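Local coordinates for protein flap endonuclease 1 (PDB 3ORY) that probably cleaves 5' flaps from branched DNA during replication and repair, as flap endonucleases of the XPG family do, at residues Ala171-Lys176 / Val302-Arg307; Pro196-Asn201 / Glu222-Asp227. All coordinates share one frame; numbering follows the deposited sequence.

Contact 1 of 2, residues Ala171-Lys176 / Val302-Arg307; sequences AAYIVK and VTDNYR
The methyl CG2 of V302 sits over one face of the Y173 ring in a CH-pi contact. It is 3.8 Å from the ring centroid and displaced toward the CG and CD1 side. CG of Y173 is anti to the backbone N (chi1 -174°), which turns the ring from the helix toward the loop. V302 also touches A169 and Q170, about one turn before Y173 on its helix. A second CH-pi contact joins I174 and Y306. CG1 of I174 lies 4.1 Å from the centroid of the Y306 ring, over its face and nearer the CZ rim.

These packings hold the loop between helices 290-298 and 315-325 across helix 167-176, within the XPG I-region. I174 also meets V39 of strand 37-41, a strand of the central sheet.

The polar contact is at the tip of Y173. Its OH donates to OD1 of D304 at 2.6 Å, on the syn side of the carboxylate and 27° out of its plane. The ring and carboxylate planes are 42° apart. D304 is the middle residue of an ST turn, in which T303 OG1 accepts from N305 N at 2.8 Å. The Y306 hydroxyl is hydrogen-bonded to D179, and T303 N to Q170.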
ATOM      1  N   ALA A 171       7.757   8.846  -2.005  1.00 22.62           N
ATOM      2  CA  ALA A 171       6.998   9.085  -0.766  1.00 23.73           C
ATOM      3  C   ALA A 171       7.951   9.372   0.398  1.00 23.86           C
ATOM      4  O   ALA A 171       7.800  10.384   1.089  1.00 24.86           O
ATOM      5  CB  ALA A 171       6.081   7.887  -0.435  1.00 23.33           C
ATOM      6  N   ALA A 172       8.941   8.493   0.592  1.00 24.19           N
ATOM      7  CA  ALA A 172       9.964   8.680   1.633  1.00 23.79           C
ATOM      8  C   ALA A 172      10.675  10.022   1.502  1.00 24.47           C
ATOM      9  O   ALA A 172      10.908  10.709   2.503  1.00 24.92           O
ATOM     10  CB  ALA A 172      10.990   7.535   1.598  1.00 23.28           C
ATOM     11  N   TYR A 173      11.030  10.387   0.267  1.00 24.15           N
ATOM     12  CA  TYR A 173      11.744  11.641   0.011  1.00 24.75           C
ATOM     13  C   TYR A 173      10.911  12.886   0.339  1.00 25.31           C
ATOM     14  O   TYR A 173      11.429  13.860   0.889  1.00 25.60           O
ATOM     15  CB  TYR A 173      12.240  11.703  -1.437  1.00 24.35           C
ATOM     16  CG  TYR A 173      13.104  12.918  -1.735  1.00 26.34           C
ATOM     17  CD1 TYR A 173      14.409  13.023  -1.224  1.00 27.29           C
ATOM     18  CD2 TYR A 173      12.622  13.956  -2.532  1.00 28.03           C
ATOM     19  CE1 TYR A 173      15.211  14.146  -1.505  1.00 30.45           C
ATOM     20  CE2 TYR A 173      13.414  15.084  -2.816  1.00 30.30           C
ATOM     21  CZ  TYR A 173      14.693  15.172  -2.296  1.00 30.71           C
ATOM     22  OH  TYR A 173      15.453  16.281  -2.587  1.00 32.96           O
ATOM     23  N   ILE A 174       9.628  12.859  -0.014  1.00 25.14           N
ATOM     24  CA  ILE A 174       8.712  13.942   0.351  1.00 26.04           C
ATOM     25  C   ILE A 174       8.660  14.152   1.883  1.00 27.02           C
ATOM     26  O   ILE A 174       8.674  15.299   2.375  1.00 27.55           O
ATOM     27  CB  ILE A 174       7.299  13.707  -0.265  1.00 25.75           C
ATOM     28  CG1 ILE A 174       7.381  13.823  -1.797  1.00 25.51           C
ATOM     29  CG2 ILE A 174       6.267  14.696   0.293  1.00 26.18           C
ATOM     30  CD1 ILE A 174       6.144  13.253  -2.552  1.00 24.07           C
ATOM     31  N   VAL A 175       8.621  13.058   2.633  1.00 26.94           N
ATOM     32  CA  VAL A 175       8.659  13.158   4.095  1.00 27.84           C
ATOM     33  C   VAL A 175      10.018  13.691   4.582  1.00 28.97           C
ATOM     34  O   VAL A 175      10.056  14.549   5.466  1.00 28.95           O
ATOM     35  CB  VAL A 175       8.313  11.823   4.793  1.00 27.77           C
ATOM     36  CG1 VAL A 175       8.243  12.018   6.313  1.00 27.34           C
ATOM     37  CG2 VAL A 175       6.971  11.283   4.290  1.00 26.43           C
ATOM     38  N   LYS A 176      11.114  13.194   3.994  1.00 29.21           N
ATOM     39  CA  LYS A 176      12.473  13.689   4.294  1.00 30.42           C
ATOM     40  C   LYS A 176      12.590  15.200   4.134  1.00 31.90           C
ATOM     41  O   LYS A 176      13.244  15.872   4.947  1.00 31.87           O
ATOM     42  CB  LYS A 176      13.507  13.049   3.376  1.00 30.16           C
ATOM     43  CG  LYS A 176      13.918  11.634   3.723  1.00 28.97           C
ATOM     44  CD  LYS A 176      15.028  11.210   2.761  1.00 29.77           C
ATOM     45  CE  LYS A 176      15.327   9.736   2.829  1.00 28.90           C
ATOM     46  NZ  LYS A 176      16.562   9.421   2.055  1.00 27.62           N
ATOM     47  N   VAL A 302      14.752  10.018  -7.058  1.00 23.22           N
ATOM     48  CA  VAL A 302      13.625  10.790  -6.515  1.00 23.34           C
ATOM     49  C   VAL A 302      13.747  12.227  -7.042  1.00 24.83           C
ATOM     50  O   VAL A 302      14.794  12.609  -7.557  1.00 25.03           O
ATOM     51  CB  VAL A 302      13.625  10.802  -4.950  1.00 23.59           C
ATOM     52  CG1 VAL A 302      13.268   9.409  -4.385  1.00 21.21           C
ATOM     53  CG2 VAL A 302      14.982  11.294  -4.390  1.00 23.73           C
ATOM     54  N   THR A 303      12.702  13.029  -6.908  1.00 25.55           N
ATOM     55  CA  THR A 303      12.726  14.368  -7.501  1.00 26.91           C
ATOM     56  C   THR A 303      12.287  15.466  -6.551  1.00 28.00           C
ATOM     57  O   THR A 303      11.470  15.241  -5.658  1.00 26.99           O
ATOM     58  CB  THR A 303      11.866  14.445  -8.803  1.00 26.65           C
ATOM     59  OG1 THR A 303      12.016  15.744  -9.396  1.00 27.21           O
ATOM     60  CG2 THR A 303      10.355  14.207  -8.515  1.00 25.79           C
ATOM     61  N   ASP A 304      12.838  16.658  -6.775  1.00 30.49           N
ATOM     62  CA  ASP A 304      12.393  17.892  -6.127  1.00 32.71           C
ATOM     63  C   ASP A 304      11.305  18.574  -6.925  1.00 33.46           C
ATOM     64  O   ASP A 304      10.759  19.590  -6.488  1.00 34.11           O
ATOM     65  CB  ASP A 304      13.561  18.879  -6.029  1.00 34.28           C
ATOM     66  CG  ASP A 304      14.560  18.482  -4.996  1.00 35.87           C
ATOM     67  OD1 ASP A 304      14.144  18.019  -3.918  1.00 37.91           O
ATOM     68  OD2 ASP A 304      15.767  18.642  -5.262  1.00 40.39           O
ATOM     69  N   ASN A 305      11.017  18.029  -8.105  1.00 33.77           N
ATOM     70  CA  ASN A 305      10.101  18.638  -9.059  1.00 35.10           C
ATOM     71  C   ASN A 305       8.649  18.240  -8.779  1.00 34.99           C
ATOM     72  O   ASN A 305       8.057  17.447  -9.508  1.00 34.80           O
ATOM     73  CB  ASN A 305      10.529  18.277 -10.496  1.00 35.41           C
ATOM     74  CG  ASN A 305       9.609  18.859 -11.558  1.00 37.94           C
ATOM     75  OD1 ASN A 305       9.053  19.940 -11.384  1.00 41.51           O
ATOM     76  ND2 ASN A 305       9.453  18.138 -12.676  1.00 38.62           N
ATOM     77  N   TYR A 306       8.102  18.772  -7.691  1.00 35.20           N
ATOM     78  CA  TYR A 306       6.711  18.558  -7.320  1.00 35.83           C
ATOM     79  C   TYR A 306       6.246  19.766  -6.537  1.00 37.12           C
ATOM     80  O   TYR A 306       7.055  20.466  -5.931  1.00 37.19           O
ATOM     81  CB  TYR A 306       6.524  17.282  -6.476  1.00 34.77           C
ATOM     82  CG  TYR A 306       7.272  17.271  -5.149  1.00 34.26           C
ATOM     83  CD1 TYR A 306       6.745  17.893  -4.014  1.00 34.46           C
ATOM     84  CD2 TYR A 306       8.509  16.623  -5.031  1.00 33.02           C
ATOM     85  CE1 TYR A 306       7.445  17.893  -2.795  1.00 34.11           C
ATOM     86  CE2 TYR A 306       9.206  16.606  -3.825  1.00 32.84           C
ATOM     87  CZ  TYR A 306       8.671  17.242  -2.715  1.00 33.62           C
ATOM     88  OH  TYR A 306       9.374  17.218  -1.538  1.00 33.37           O
ATOM     89  N   ARG A 307       4.942  20.002  -6.540  1.00 38.43           N
ATOM     90  CA  ARG A 307       4.365  21.066  -5.726  1.00 40.59           C
ATOM     91  C   ARG A 307       2.961  20.653  -5.306  1.00 40.49           C
ATOM     92  O   ARG A 307       2.029  20.685  -6.112  1.00 41.42           O
ATOM     93  CB  ARG A 307       4.371  22.410  -6.478  1.00 41.78           C
ATOM     94  CG  ARG A 307       3.704  23.563  -5.713  1.00 45.66           C
ATOM     95  CD  ARG A 307       4.450  24.883  -5.902  1.00 51.35           C
ATOM     96  NE  ARG A 307       3.712  26.030  -5.366  1.00 55.78           N
ATOM     97  CZ  ARG A 307       3.443  27.144  -6.049  1.00 58.09           C
ATOM     98  NH1 ARG A 307       3.862  27.283  -7.305  1.00 58.98           N
ATOM     99  NH2 ARG A 307       2.767  28.132  -5.472  1.00 58.33           N
TER

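Contact 2 of 2, residues Pro196-Asn201 / Glu222-Asp227; sequences PKLVRN and ELIELD
R200 and E222 lie side by side on one face of a two-strand ladder. NH1 of R200 gives a salt-bridging hydrogen bond to OE2 of E222 at 2.8 Å. The oxygen is near the guanidinium plane, but NH1 approaches from above the carboxylate plane, 48° out of it. CD of R200 packs on CD1 of I224 at 3.8 Å. The bend at chi3 (74°) turns NH1, at the guanidinium edge, toward the E222 carboxylate. On the other face K197 runs beside E225, and NZ to OE2 is a longer salt bridge of 3.6 Å. CD1 of L223 fits between K197 and V199, 3.9 Å from K197 CB.

The backbones hold these pairs in antiparallel register. L198 and I224 form a hydrogen-bonded pair, with L198 N to I224 O at 2.8 Å and I224 N to L198 O at 2.7 Å. R200 and E222 form another. Beyond E225, the N-cap residue, L226 N bonds to P196 O at 2.9 Å and ties the helix start to the residue before strand 197-200.

R200 NE is held by Q186 O. A leucine in place of R200 would probably leave the E222 carboxylate without its mate and Q186 O without this donor.

Strand 197-200 runs between 182-184, parallel to it, and 216-225. L198, I224 and L226 pack on L191 of helix 189-192, and L223 pairs through its backbone with T25 of strand 24-26.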
ATOM      1  N   PRO A 196      11.172   9.011   7.384  1.00 28.49           N
ATOM      2  CA  PRO A 196      11.211   9.146   8.847  1.00 29.68           C
ATOM      3  C   PRO A 196       9.994   8.511   9.522  1.00 30.15           C
ATOM      4  O   PRO A 196      10.097   8.025  10.651  1.00 30.52           O
ATOM      5  CB  PRO A 196      11.198  10.665   9.060  1.00 30.42           C
ATOM      6  CG  PRO A 196      11.810  11.214   7.827  1.00 29.80           C
ATOM      7  CD  PRO A 196      11.349  10.307   6.712  1.00 28.61           C
ATOM      8  N   LYS A 197       8.856   8.511   8.828  1.00 30.07           N
ATOM      9  CA  LYS A 197       7.600   8.053   9.416  1.00 30.46           C
ATOM     10  C   LYS A 197       6.744   7.333   8.393  1.00 29.93           C
ATOM     11  O   LYS A 197       6.496   7.858   7.302  1.00 29.74           O
ATOM     12  CB  LYS A 197       6.798   9.237   9.984  1.00 31.00           C
ATOM     13  CG  LYS A 197       7.386   9.897  11.228  1.00 33.04           C
ATOM     14  CD  LYS A 197       6.400  10.896  11.828  1.00 33.63           C
ATOM     15  CE  LYS A 197       6.816  11.293  13.233  1.00 37.64           C
ATOM     16  NZ  LYS A 197       8.158  11.915  13.213  1.00 38.77           N
ATOM     17  N   LEU A 198       6.291   6.139   8.761  1.00 29.82           N
ATOM     18  CA  LEU A 198       5.338   5.378   7.955  1.00 29.84           C
ATOM     19  C   LEU A 198       4.034   5.179   8.723  1.00 30.71           C
ATOM     20  O   LEU A 198       4.045   4.742   9.883  1.00 31.70           O
ATOM     21  CB  LEU A 198       5.918   4.009   7.565  1.00 28.74           C
ATOM     22  CG  LEU A 198       4.954   2.972   6.960  1.00 28.80           C
ATOM     23  CD1 LEU A 198       4.436   3.373   5.559  1.00 25.91           C
ATOM     24  CD2 LEU A 198       5.612   1.600   6.895  1.00 27.47           C
ATOM     25  N   VAL A 199       2.912   5.489   8.081  1.00 30.70           N
ATOM     26  CA  VAL A 199       1.610   5.129   8.633  1.00 31.73           C
ATOM     27  C   VAL A 199       1.051   3.937   7.859  1.00 31.72           C
ATOM     28  O   VAL A 199       0.975   3.970   6.623  1.00 31.52           O
ATOM     29  CB  VAL A 199       0.616   6.325   8.637  1.00 32.17           C
ATOM     30  CG1 VAL A 199      -0.795   5.862   9.010  1.00 32.36           C
ATOM     31  CG2 VAL A 199       1.101   7.424   9.605  1.00 32.07           C
ATOM     32  N   ARG A 200       0.692   2.881   8.583  1.00 31.62           N
ATOM     33  CA  ARG A 200       0.062   1.713   7.971  1.00 32.05           C
ATOM     34  C   ARG A 200      -1.428   1.665   8.276  1.00 32.57           C
ATOM     35  O   ARG A 200      -1.883   2.271   9.253  1.00 32.77           O
ATOM     36  CB  ARG A 200       0.727   0.420   8.445  1.00 32.05           C
ATOM     37  CG  ARG A 200       2.188   0.285   8.025  1.00 32.54           C
ATOM     38  CD  ARG A 200       2.758  -1.048   8.493  1.00 32.80           C
ATOM     39  NE  ARG A 200       2.260  -2.164   7.686  1.00 32.89           N
ATOM     40  CZ  ARG A 200       1.388  -3.084   8.090  1.00 33.86           C
ATOM     41  NH1 ARG A 200       0.881  -3.058   9.322  1.00 33.57           N
ATOM     42  NH2 ARG A 200       1.028  -4.046   7.251  1.00 33.33           N
ATOM     43  N   ASN A 201      -2.166   0.938   7.431  1.00 32.51           N
ATOM     44  CA  ASN A 201      -3.616   0.671   7.586  1.00 33.32           C
ATOM     45  C   ASN A 201      -4.545   1.825   7.213  1.00 33.74           C
ATOM     46  O   ASN A 201      -5.764   1.705   7.336  1.00 34.41           O
ATOM     47  CB  ASN A 201      -3.967   0.143   8.991  1.00 34.16           C
ATOM     48  CG  ASN A 201      -3.184  -1.105   9.370  1.00 34.58           C
ATOM     49  OD1 ASN A 201      -2.901  -1.341  10.549  1.00 37.10           O
ATOM     50  ND2 ASN A 201      -2.852  -1.915   8.389  1.00 32.57           N
ATOM     51  N   GLU A 222      -1.505   2.723  12.209  1.00 40.20           N
ATOM     52  CA  GLU A 222      -0.340   2.676  13.092  1.00 40.15           C
ATOM     53  C   GLU A 222       0.824   3.489  12.528  1.00 39.14           C
ATOM     54  O   GLU A 222       1.067   3.493  11.311  1.00 37.65           O
ATOM     55  CB  GLU A 222       0.086   1.231  13.375  1.00 40.38           C
ATOM     56  CG  GLU A 222       0.588   0.455  12.162  1.00 42.39           C
ATOM     57  CD  GLU A 222       0.903  -1.007  12.463  1.00 44.30           C
ATOM     58  OE1 GLU A 222       0.474  -1.522  13.514  1.00 46.60           O
ATOM     59  OE2 GLU A 222       1.580  -1.649  11.635  1.00 45.03           O
ATOM     60  N   LEU A 223       1.515   4.190  13.421  1.00 38.49           N
ATOM     61  CA  LEU A 223       2.680   4.984  13.066  1.00 38.03           C
ATOM     62  C   LEU A 223       3.956   4.218  13.401  1.00 37.59           C
ATOM     63  O   LEU A 223       4.112   3.708  14.510  1.00 37.70           O
ATOM     64  CB  LEU A 223       2.665   6.325  13.811  1.00 38.56           C
ATOM     65  CG  LEU A 223       3.939   7.186  13.802  1.00 39.30           C
ATOM     66  CD1 LEU A 223       4.200   7.767  12.418  1.00 39.67           C
ATOM     67  CD2 LEU A 223       3.855   8.299  14.847  1.00 41.49           C
ATOM     68  N   ILE A 224       4.861   4.130  12.433  1.00 36.43           N
ATOM     69  CA  ILE A 224       6.179   3.560  12.680  1.00 36.26           C
ATOM     70  C   ILE A 224       7.233   4.600  12.349  1.00 35.98           C
ATOM     71  O   ILE A 224       7.276   5.126  11.234  1.00 35.20           O
ATOM     72  CB  ILE A 224       6.420   2.276  11.858  1.00 35.90           C
ATOM     73  CG1 ILE A 224       5.397   1.210  12.231  1.00 36.11           C
ATOM     74  CG2 ILE A 224       7.864   1.762  12.055  1.00 35.87           C
ATOM     75  CD1 ILE A 224       5.127   0.216  11.126  1.00 36.10           C
ATOM     76  N   GLU A 225       8.091   4.893  13.319  1.00 36.35           N
ATOM     77  CA  GLU A 225       9.155   5.861  13.109  1.00 36.41           C
ATOM     78  C   GLU A 225      10.458   5.124  12.830  1.00 35.64           C
ATOM     79  O   GLU A 225      10.805   4.187  13.545  1.00 35.51           O
ATOM     80  CB  GLU A 225       9.279   6.795  14.320  1.00 38.14           C
ATOM     81  CG  GLU A 225       8.018   7.641  14.555  1.00 40.72           C
ATOM     82  CD  GLU A 225       8.013   8.347  15.900  1.00 45.62           C
ATOM     83  OE1 GLU A 225       7.826   7.670  16.938  1.00 47.39           O
ATOM     84  OE2 GLU A 225       8.181   9.584  15.914  1.00 46.82           O
ATOM     85  N   LEU A 226      11.165   5.556  11.786  1.00 34.53           N
ATOM     86  CA  LEU A 226      12.364   4.867  11.306  1.00 34.01           C
ATOM     87  C   LEU A 226      13.486   4.776  12.340  1.00 34.83           C
ATOM     88  O   LEU A 226      13.901   3.678  12.709  1.00 33.94           O
ATOM     89  CB  LEU A 226      12.910   5.527  10.037  1.00 32.67           C
ATOM     90  CG  LEU A 226      14.199   4.961   9.425  1.00 31.89           C
ATOM     91  CD1 LEU A 226      14.078   3.453   9.093  1.00 29.29           C
ATOM     92  CD2 LEU A 226      14.585   5.755   8.181  1.00 30.24           C
ATOM     93  N   ASP A 227      13.996   5.929  12.775  1.00 36.01           N
ATOM     94  CA  ASP A 227      15.182   5.914  13.636  1.00 37.62           C
ATOM     95  C   ASP A 227      14.876   5.141  14.942  1.00 37.37           C
ATOM     96  O   ASP A 227      15.714   4.390  15.435  1.00 38.25           O
ATOM     97  CB  ASP A 227      15.770   7.333  13.843  1.00 38.68           C
ATOM     98  CG  ASP A 227      16.629   7.827  12.629  1.00 41.38           C
ATOM     99  OD1 ASP A 227      16.964   7.044  11.705  1.00 42.94           O
ATOM    100  OD2 ASP A 227      16.975   9.030  12.589  1.00 45.31           O
TER

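How the contacts relate
Contact 1 is a surface contact, with only I174 buried among its touching residues. Contact 2 is partly buried, and five of its touching residues are buried. The first joins a loop to a helix mainly through side chains. The second joins two strands mainly through backbone bonds, with salt bridges added on both faces of the sheet. Aromatic faces and a tyrosine hydroxyl do the work in contact 1, and aliphatic chains and charged pairs in contact 2. They share no helix or strand. Their centres are about 17 Å apart, yet helix 167-176 meets contact 2 where V175 CG1 touches P196 CD at 3.6 Å. In the chain, contact 2 falls between the segments of contact 1.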